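Local coordinates for putative enoyl-CoA hydratase/isomerase (Acinetobacter baumannii, PDB 3FDU) that probably catalyses the hydration or double-bond isomerisation of enoyl-CoA thioesters, as a member of the crotonase-like family, at the interface of chains A and B. Numbering follows the deposited sequence. Chains: chain A/B, Putative enoyl-CoA hydratase/isomerase.

The interface of chains A and B. Residues chain A 143, 148, 164, 227-228, 231; chain B 210, 213-214.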
ATOM      1  N   PRO A 143       5.663   3.241  18.046  1.00 19.34           N
ATOM      2  CA  PRO A 143       6.065   2.223  17.035  1.00 20.72           C
ATOM      3  C   PRO A 143       7.553   1.834  17.084  1.00 22.40           C
ATOM      4  O   PRO A 143       8.392   2.652  17.532  1.00 21.83           O
ATOM      5  CB  PRO A 143       5.791   2.956  15.704  1.00 20.16           C
ATOM      6  CG  PRO A 143       4.543   3.842  16.066  1.00 19.73           C
ATOM      7  CD  PRO A 143       4.900   4.362  17.458  1.00 18.02           C
ATOM      8  N   SER A 148       5.795   2.597  11.612  1.00 19.41           N
ATOM      9  CA  SER A 148       5.033   3.817  11.308  1.00 20.60           C
ATOM     10  C   SER A 148       5.052   4.141   9.822  1.00 19.76           C
ATOM     11  O   SER A 148       4.133   4.789   9.336  1.00 21.65           O
ATOM     12  CB  SER A 148       5.514   5.045  12.108  1.00 21.10           C
ATOM     13  OG  SER A 148       6.892   5.289  11.841  1.00 22.28           O
ATOM     14  N   LEU A 164      -2.266  -0.561  14.768  1.00 17.80           N
ATOM     15  CA  LEU A 164      -1.375   0.193  15.686  1.00 19.31           C
ATOM     16  C   LEU A 164      -2.193   0.896  16.769  1.00 19.38           C
ATOM     17  O   LEU A 164      -1.821   0.832  17.952  1.00 20.63           O
ATOM     18  CB  LEU A 164      -0.523   1.213  14.917  1.00 18.40           C
ATOM     19  CG  LEU A 164       0.640   0.609  14.117  1.00 20.22           C
ATOM     20  CD1 LEU A 164       1.372   1.637  13.187  1.00 20.05           C
ATOM     21  CD2 LEU A 164       1.642   0.011  15.041  1.00 19.83           C
ATOM     22  N   HIS A 227      14.752   7.092  14.278  1.00 20.91           N
ATOM     23  CA  HIS A 227      14.001   8.220  14.802  1.00 22.28           C
ATOM     24  C   HIS A 227      12.818   7.669  15.636  1.00 23.12           C
ATOM     25  O   HIS A 227      12.434   8.230  16.664  1.00 22.67           O
ATOM     26  CB  HIS A 227      13.498   9.114  13.663  1.00 22.47           C
ATOM     27  CG  HIS A 227      12.458  10.087  14.103  1.00 25.42           C
ATOM     28  ND1 HIS A 227      12.677  10.989  15.132  1.00 27.01           N
ATOM     29  CD2 HIS A 227      11.168  10.257  13.716  1.00 23.71           C
ATOM     30  CE1 HIS A 227      11.583  11.699  15.333  1.00 26.00           C
ATOM     31  NE2 HIS A 227      10.651  11.277  14.487  1.00 24.92           N
ATOM     32  N   GLU A 228      12.242   6.562  15.186  1.00 21.82           N
ATOM     33  CA  GLU A 228      11.257   5.856  16.030  1.00 20.97           C
ATOM     34  C   GLU A 228      11.879   5.479  17.373  1.00 21.04           C
ATOM     35  O   GLU A 228      11.232   5.620  18.433  1.00 22.14           O
ATOM     36  CB  GLU A 228      10.773   4.575  15.357  1.00 20.53           C
ATOM     37  CG  GLU A 228       9.693   4.811  14.299  1.00 21.58           C
ATOM     38  CD  GLU A 228       9.127   3.480  13.742  1.00 26.59           C
ATOM     39  OE1 GLU A 228       9.687   2.412  14.105  1.00 25.76           O
ATOM     40  OE2 GLU A 228       8.138   3.522  12.955  1.00 24.85           O
ATOM     41  N   ILE A 231      11.857   8.305  19.939  1.00 19.67           N
ATOM     42  CA  ILE A 231      10.534   8.466  20.521  1.00 20.64           C
ATOM     43  C   ILE A 231      10.158   7.303  21.476  1.00 19.54           C
ATOM     44  O   ILE A 231       9.592   7.532  22.543  1.00 18.38           O
ATOM     45  CB  ILE A 231       9.465   8.669  19.413  1.00 21.50           C
ATOM     46  CG1 ILE A 231       9.763  10.028  18.725  1.00 24.72           C
ATOM     47  CG2 ILE A 231       7.978   8.523  20.015  1.00 19.27           C
ATOM     48  CD1 ILE A 231       8.982  10.253  17.463  1.00 29.64           C
TER
ATOM     49  N   THR B 210       2.205   8.047  17.984  1.00 21.58           N
ATOM     50  CA  THR B 210       2.022   7.031  16.894  1.00 21.99           C
ATOM     51  C   THR B 210       1.392   7.707  15.662  1.00 21.96           C
ATOM     52  O   THR B 210       1.902   7.576  14.523  1.00 22.87           O
ATOM     53  CB  THR B 210       1.122   5.853  17.350  1.00 20.33           C
ATOM     54  OG1 THR B 210       1.770   5.142  18.405  1.00 20.32           O
ATOM     55  CG2 THR B 210       0.811   4.863  16.186  1.00 22.79           C
ATOM     56  N   LEU B 213       3.975  10.068  13.977  1.00 20.89           N
ATOM     57  CA  LEU B 213       4.937   9.291  13.145  1.00 21.64           C
ATOM     58  C   LEU B 213       4.335   8.810  11.828  1.00 20.94           C
ATOM     59  O   LEU B 213       4.989   8.858  10.776  1.00 21.10           O
ATOM     60  CB  LEU B 213       5.482   8.080  13.900  1.00 20.13           C
ATOM     61  CG  LEU B 213       6.460   8.457  14.998  1.00 22.17           C
ATOM     62  CD1 LEU B 213       6.526   7.308  16.018  1.00 20.02           C
ATOM     63  CD2 LEU B 213       7.819   8.763  14.377  1.00 24.41           C
ATOM     64  N   MET B 214       3.086   8.319  11.888  1.00 21.71           N
ATOM     65  CA  MET B 214       2.400   7.811  10.682  1.00 22.03           C
ATOM     66  C   MET B 214       2.190   8.963   9.691  1.00 23.39           C
ATOM     67  O   MET B 214       2.282   8.788   8.466  1.00 23.38           O
ATOM     68  CB  MET B 214       1.045   7.163  11.051  1.00 21.81           C
ATOM     69  CG  MET B 214       1.215   5.859  11.896  1.00 20.90           C
ATOM     70  SD  MET B 214      -0.347   5.089  12.397  1.00 16.38           S
ATOM     71  CE  MET B 214      -0.936   4.592  10.809  1.00 18.12           C
TER
HETATM   72  O   HOH W   1       7.613   8.014  10.650  1.00 22.91           O
HETATM   73  O   HOH W   2       3.597   6.590   7.331  1.00 24.41           O
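B:Leu213 packs into a pocket on chain A bounded by A:Pro143, A:Ser148, A:His227 and A:Ile231, a compact example of how one knob-like side chain can organise a joint between two copies of the same protein. It buries 97 Å² and projects from helix 204-214 of chain B near that helix's C-terminal end. Its chi1 of -72° puts CG anti to the carbonyl carbon, and from CG the two methyls diverge to different walls. CD1 turns to the pyrrolidine ring of A:Pro143, 3.7 Å from the ring carbon CD. CD2 meets the end of A:Ile231, where methyl faces methyl tip to tip, 3.6 Å from CD1. The same CD2 sits at the CD2-NE2 side of the A:His227 imidazole, tilted out of its plane, 3.7 Å from ring carbon CD2. Both A:His227 and A:Ile231 come from helix 218-236.

A:Ser148, at the start of helix 147-155, packs against the root of the leucine, its CB 3.5 Å from CB of B:Leu213. Its OG sits between the backbone N and carbonyl carbon (chi1 58°), on the same side as the A:Glu228 carboxylate. Oxygen OE2 of A:Glu228 accepts from the backbone N of A:Ser148 at 2.9 Å; the hydroxyl's approach to the same oxygen is very short and its geometry doubtful. A second-shell acid thus fixes the serine against which the leucine rests, and the start of helix 147-155 would probably favour negative charge on A:Glu228.

B:Thr210, one turn earlier, lays OG1 and CG2 across A:Pro143, with CG2 also near CB of A:Leu164. The sulfur SD of B:Met214 crosses CD1 of A:Leu164. The deposited assembly holds three copies, and since crotonase-family enzymes commonly form trimers this joint is probably a native one. Water supplements the packing: one molecule links the A:Ser148 hydroxyl to the carbonyl O of B:Leu213, while another sits 2.7 Å from O of A:Ser148 and 2.8 Å from O of B:Met214.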